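Local coordinates for protein D-alanine--D-alanine ligase (Coxiella burnetii, PDB 3TQT) that joins two molecules of D-alanine at the expense of ATP to make D-alanyl-D-alanine, a building block of the bacterial peptidoglycan wall, at residues 238-243 / 289-294; 285-290 / 302-307. All coordinates share one frame; numbering follows the deposited sequence.

Interaction 1: residues 238-243 / 289-294; sequences GAPKAS and DAFKMV
Pro240 meets two side chains near the C-terminal end of helix 277-293, Phe291 and Lys292. Its CG does most of the touching. On one side CG lies 3.6 Å from CD2 of Phe291. The ring approaches the proline obliquely, and CB of Pro240 follows at 3.8 Å from the same CD2. Phe291 can reach this far because its CG stands anti to the backbone N (chi1 -174°), which carries the ring out from the helix to lie against the proline. The other partner is the aliphatic part of Lys292. CG of Lys292 is 3.7 Å from CG of Pro240. The lysine chain runs across the proline at about a right angle, and its CG and CD make the contact. CD of Lys292 adds a looser approach, 4.0 Å from CD of Pro240. Beyond this the lysine chain bends at chi3 (84°), and CE passes 4.3 Å from the carbonyl O of Gly238. No hydrogen bond links the segments. The contact is small, burying about 140 Å², and grades from the buried ring of Phe291 to the exposed Lys292. Both segments belong to the ATP-grasp part of the ligase. Residues 238-243 cover most of the turn of a beta hairpin and the start of its second strand, 241-249. This strand pairs antiparallel with strand 228-236 through backbone bonds of Lys241 with Leu235 and Ser243 with Ala233. Val234 of strand 228-236 touches both Pro240 and Phe291. The helix thus packs against the sheet at this turn, while helix 141-150 lies against its neighbouring residues Ala290, Met293 and Val294.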
loop_
_atom_site.group_PDB
_atom_site.type_symbol
_atom_site.label_atom_id
_atom_site.label_comp_id
_atom_site.label_asym_id
_atom_site.label_seq_id
_atom_site.Cartn_x
_atom_site.Cartn_y
_atom_site.Cartn_z
ATOM N N GLY A 238 17.488 5.754 3.283
ATOM C CA GLY A 238 17.457 6.696 4.383
ATOM C C GLY A 238 18.112 8.029 4.076
ATOM O O GLY A 238 17.669 9.064 4.582
ATOM N N ALA A 239 19.165 8.010 3.256
ATOM C CA ALA A 239 19.895 9.232 2.916
ATOM C C ALA A 239 19.787 9.560 1.429
ATOM O O ALA A 239 20.750 9.406 0.683
ATOM C CB ALA A 239 21.352 9.116 3.324
ATOM N N PRO A 240 18.612 10.033 1.006
ATOM C CA PRO A 240 18.298 10.264 -0.410
ATOM C C PRO A 240 19.144 11.371 -1.018
ATOM O O PRO A 240 19.438 12.361 -0.347
ATOM C CB PRO A 240 16.824 10.706 -0.381
ATOM C CG PRO A 240 16.326 10.367 1.003
ATOM C CD PRO A 240 17.522 10.472 1.891
ATOM N N LYS A 241 19.515 11.191 -2.283
ATOM C CA LYS A 241 20.254 12.188 -3.048
ATOM C C LYS A 241 19.390 12.629 -4.213
ATOM O O LYS A 241 18.582 11.858 -4.727
ATOM C CB LYS A 241 21.570 11.613 -3.580
ATOM C CG LYS A 241 22.589 11.282 -2.497
ATOM C CD LYS A 241 23.849 10.658 -3.096
ATOM C CE LYS A 241 23.532 9.388 -3.892
ATOM N NZ LYS A 241 24.756 8.638 -4.328
ATOM N N ALA A 242 19.558 13.875 -4.624
ATOM C CA ALA A 242 18.725 14.418 -5.682
ATOM C C ALA A 242 19.575 14.753 -6.900
ATOM O O ALA A 242 20.690 15.248 -6.767
ATOM C CB ALA A 242 17.988 15.648 -5.177
ATOM N N SER A 243 19.048 14.466 -8.085
ATOM C CA SER A 243 19.728 14.785 -9.336
ATOM C C SER A 243 19.632 16.274 -9.606
ATOM O O SER A 243 18.927 16.998 -8.915
ATOM C CB SER A 243 19.059 14.046 -10.499
ATOM O OG SER A 243 17.760 14.589 -10.740
ATOM N N ASP A 289 13.075 15.877 0.665
ATOM C CA ASP A 289 12.145 15.921 1.796
ATOM C C ASP A 289 10.826 15.204 1.489
ATOM O O ASP A 289 10.279 14.508 2.337
ATOM C CB ASP A 289 11.873 17.362 2.210
ATOM C CG ASP A 289 13.100 18.040 2.798
ATOM O OD1 ASP A 289 14.104 17.350 3.047
ATOM O OD2 ASP A 289 13.054 19.261 3.016
ATOM N N ALA A 290 10.316 15.396 0.280
ATOM C CA ALA A 290 9.091 14.741 -0.155
ATOM C C ALA A 290 9.286 13.224 -0.174
ATOM O O ALA A 290 8.441 12.478 0.287
ATOM C CB ALA A 290 8.713 15.233 -1.549
ATOM N N PHE A 291 10.398 12.796 -0.764
ATOM C CA PHE A 291 10.780 11.393 -0.822
ATOM C C PHE A 291 10.713 10.795 0.578
ATOM O O PHE A 291 10.153 9.716 0.794
ATOM C CB PHE A 291 12.207 11.312 -1.367
ATOM C CG PHE A 291 12.692 9.908 -1.629
ATOM C CD1 PHE A 291 12.549 9.335 -2.886
ATOM C CD2 PHE A 291 13.315 9.186 -0.637
ATOM C CE1 PHE A 291 13.014 8.054 -3.131
ATOM C CE2 PHE A 291 13.777 7.908 -0.876
ATOM C CZ PHE A 291 13.624 7.343 -2.118
ATOM N N LYS A 292 11.273 11.510 1.541
ATOM C CA LYS A 292 11.319 11.000 2.907
ATOM C C LYS A 292 9.935 11.024 3.544
ATOM O O LYS A 292 9.553 10.100 4.267
ATOM C CB LYS A 292 12.320 11.805 3.745
ATOM C CG LYS A 292 13.778 11.500 3.400
ATOM C CD LYS A 292 14.719 12.628 3.807
ATOM C CE LYS A 292 15.139 12.535 5.253
ATOM N NZ LYS A 292 16.118 13.613 5.574
ATOM N N MET A 293 9.180 12.076 3.244
ATOM C CA MET A 293 7.875 12.291 3.854
ATOM C C MET A 293 6.863 11.219 3.487
ATOM O O MET A 293 5.973 10.909 4.270
ATOM C CB MET A 293 7.332 13.661 3.467
ATOM C CG MET A 293 6.150 14.084 4.291
ATOM S SD MET A 293 6.028 15.870 4.253
ATOM C CE MET A 293 7.534 16.331 5.106
ATOM N N VAL A 294 7.002 10.647 2.302
ATOM C CA VAL A 294 6.129 9.553 1.912
ATOM C C VAL A 294 6.807 8.207 2.146
ATOM O O VAL A 294 6.327 7.180 1.679
ATOM C CB VAL A 294 5.706 9.666 0.434
ATOM C CG1 VAL A 294 4.916 10.968 0.221
ATOM C CG2 VAL A 294 6.920 9.618 -0.466
#

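Interaction 2: residues 285-290 / 302-307; sequences QIAIDA and VDFFVT
Phe304 points its ring edge at helix 277-293 and meets two successive residues there. CG2 of Ile286 lies near the ring plane, 3.7 Å from CE1 of Phe304. The backbone N of Ala287 also lies at the edge, 3.7 Å from CZ of Phe304. The methyl of Ala287 joins it, with CB 3.8 Å from CZ of Phe304. That methyl serves a second partner: CB of Ala287 is 3.9 Å from CG2 of Val302. CG2 of Val302 also sits 3.8 Å from the carbonyl O of Ala287. Val302 places this branch beside its own backbone N, with CG1 anti to N (chi1 -173°). The small alanine probably lets the helix come close here; the CA atoms of Ala287 and Val302 are 5.8 Å apart. Val302 and Phe304 alternate with Asp303 along the strand, as side chains of a beta strand do. This is helix-on-sheet packing in the ATP-grasp fold, with helix 277-293 running against strand 298-306 at 131° between the short segments. The chain passes from the helix into this strand, which pairs antiparallel with strands 228-236 and 312-318. Val312 and Val314 also touch Phe304, and Ile283 meets it from one turn earlier in the helix. Cys232 and Val234 pack on Ala287. Asp303 is a predicted magnesium ligand. Its OD1 forms a salt bridge with NE of Arg301, and its OD2 makes a weak hydrogen bond to ND2 of Asn318. On the helix, away from the strand, NE2 of Gln285 donates to OD1 of Asp289 at 2.9 Å, reaching it from above the carboxylate plane.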
loop_
_atom_site.group_PDB
_atom_site.type_symbol
_atom_site.label_atom_id
_atom_site.label_comp_id
_atom_site.label_asym_id
_atom_site.label_seq_id
_atom_site.Cartn_x
_atom_site.Cartn_y
_atom_site.Cartn_z
ATOM N N GLN A 285 16.085 20.031 -2.579
ATOM C CA GLN A 285 15.826 19.770 -1.170
ATOM C C GLN A 285 14.409 19.276 -0.933
ATOM O O GLN A 285 14.189 18.373 -0.127
ATOM C CB GLN A 285 16.095 20.985 -0.296
ATOM C CG GLN A 285 15.996 20.652 1.193
ATOM C CD GLN A 285 17.055 19.649 1.644
ATOM O OE1 GLN A 285 18.243 19.960 1.650
ATOM N NE2 GLN A 285 16.625 18.436 2.017
ATOM N N ILE A 286 13.457 19.868 -1.638
ATOM C CA ILE A 286 12.061 19.483 -1.491
ATOM C C ILE A 286 11.856 18.087 -2.057
ATOM O O ILE A 286 11.114 17.285 -1.494
ATOM C CB ILE A 286 11.117 20.480 -2.194
ATOM C CG1 ILE A 286 11.208 21.850 -1.510
ATOM C CG2 ILE A 286 9.679 19.981 -2.138
ATOM C CD1 ILE A 286 10.368 22.905 -2.174
ATOM N N ALA A 287 12.527 17.782 -3.159
ATOM C CA ALA A 287 12.443 16.415 -3.703
ATOM C C ALA A 287 12.878 15.381 -2.658
ATOM O O ALA A 287 12.210 14.359 -2.457
ATOM C CB ALA A 287 13.265 16.281 -4.979
ATOM N N ILE A 288 13.998 15.652 -1.993
ATOM C CA ILE A 288 14.509 14.771 -0.956
ATOM C C ILE A 288 13.560 14.719 0.233
ATOM O O ILE A 288 13.263 13.647 0.744
ATOM C CB ILE A 288 15.898 15.216 -0.479
ATOM C CG1 ILE A 288 16.947 14.847 -1.526
ATOM C CG2 ILE A 288 16.220 14.579 0.856
ATOM C CD1 ILE A 288 18.246 15.604 -1.357
ATOM N N ASP A 289 13.075 15.877 0.665
ATOM C CA ASP A 289 12.145 15.921 1.796
ATOM C C ASP A 289 10.826 15.204 1.489
ATOM O O ASP A 289 10.279 14.508 2.337
ATOM C CB ASP A 289 11.873 17.362 2.210
ATOM C CG ASP A 289 13.100 18.040 2.798
ATOM O OD1 ASP A 289 14.104 17.350 3.047
ATOM O OD2 ASP A 289 13.054 19.261 3.016
ATOM N N ALA A 290 10.316 15.396 0.280
ATOM C CA ALA A 290 9.091 14.741 -0.155
ATOM C C ALA A 290 9.286 13.224 -0.174
ATOM O O ALA A 290 8.441 12.478 0.287
ATOM C CB ALA A 290 8.713 15.233 -1.549
ATOM N N VAL A 302 10.309 13.116 -8.583
ATOM C CA VAL A 302 9.401 14.125 -8.048
ATOM C C VAL A 302 9.164 15.181 -9.102
ATOM O O VAL A 302 10.121 15.779 -9.618
ATOM C CB VAL A 302 9.981 14.811 -6.806
ATOM C CG1 VAL A 302 8.932 15.731 -6.187
ATOM C CG2 VAL A 302 10.459 13.775 -5.800
ATOM N N ASP A 303 7.891 15.389 -9.432
ATOM C CA ASP A 303 7.491 16.327 -10.472
ATOM C C ASP A 303 6.930 17.569 -9.817
ATOM O O ASP A 303 6.077 17.484 -8.933
ATOM C CB ASP A 303 6.451 15.706 -11.402
ATOM C CG ASP A 303 6.983 14.482 -12.143
ATOM O OD1 ASP A 303 8.208 14.217 -12.099
ATOM O OD2 ASP A 303 6.165 13.783 -12.772
ATOM N N PHE A 304 7.441 18.711 -10.250
ATOM C CA PHE A 304 7.091 19.995 -9.675
ATOM C C PHE A 304 6.488 20.912 -10.722
ATOM O O PHE A 304 6.677 20.719 -11.929
ATOM C CB PHE A 304 8.347 20.720 -9.218
ATOM C CG PHE A 304 9.124 20.031 -8.142
ATOM C CD1 PHE A 304 9.020 20.443 -6.829
ATOM C CD2 PHE A 304 10.024 19.032 -8.453
ATOM C CE1 PHE A 304 9.765 19.831 -5.844
ATOM C CE2 PHE A 304 10.772 18.417 -7.474
ATOM C CZ PHE A 304 10.653 18.815 -6.175
ATOM N N PHE A 305 5.804 21.944 -10.243
ATOM C CA PHE A 305 5.616 23.167 -11.019
ATOM C C PHE A 305 6.500 24.229 -10.385
ATOM O O PHE A 305 6.612 24.308 -9.159
ATOM C CB PHE A 305 4.154 23.615 -11.008
ATOM C CG PHE A 305 3.317 22.935 -12.044
ATOM C CD1 PHE A 305 3.219 23.456 -13.320
ATOM C CD2 PHE A 305 2.651 21.760 -11.751
ATOM C CE1 PHE A 305 2.453 22.822 -14.284
ATOM C CE2 PHE A 305 1.882 21.123 -12.705
ATOM C CZ PHE A 305 1.788 21.654 -13.975
ATOM N N VAL A 306 7.170 25.015 -11.217
ATOM C CA VAL A 306 7.839 26.211 -10.734
ATOM C C VAL A 306 7.136 27.398 -11.368
ATOM O O VAL A 306 7.131 27.544 -12.588
ATOM C CB VAL A 306 9.323 26.236 -11.101
ATOM C CG1 VAL A 306 9.946 27.564 -10.677
ATOM C CG2 VAL A 306 10.032 25.078 -10.450
ATOM N N THR A 307 6.517 28.227 -10.533
ATOM C CA THR A 307 5.709 29.331 -11.018
ATOM C C THR A 307 6.597 30.454 -11.548
ATOM O O THR A 307 7.809 30.494 -11.293
ATOM C CB THR A 307 4.793 29.903 -9.907
ATOM O OG1 THR A 307 5.594 30.568 -8.928
ATOM C CG2 THR A 307 4.004 28.791 -9.235
#

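Overall arrangement
Interactions 1 and 2 use overlapping parts of helix 277-293, with Asp289 and Ala290 common to both. Their centres are 10 Å apart. Both pack the helix on the same antiparallel sheet, interaction 1 at the turn into strand 241-249 and interaction 2 on strand 298-306. Ile288, on segment 285-290, touches segment 238-243: its CD1 is 3.6 Å from the O of Pro240 and 3.8 Å from CB of Ala242. The predicted magnesium site is closer to interaction 2, which contains Asp303. The side chain of Val302 is about 7 Å from that of Asn318, another predicted magnesium ligand; that of Phe291 is about 10 Å from it. The side chain of Phe304 is about 4 Å from that of Ile230, within the predicted ATP-binding stretch.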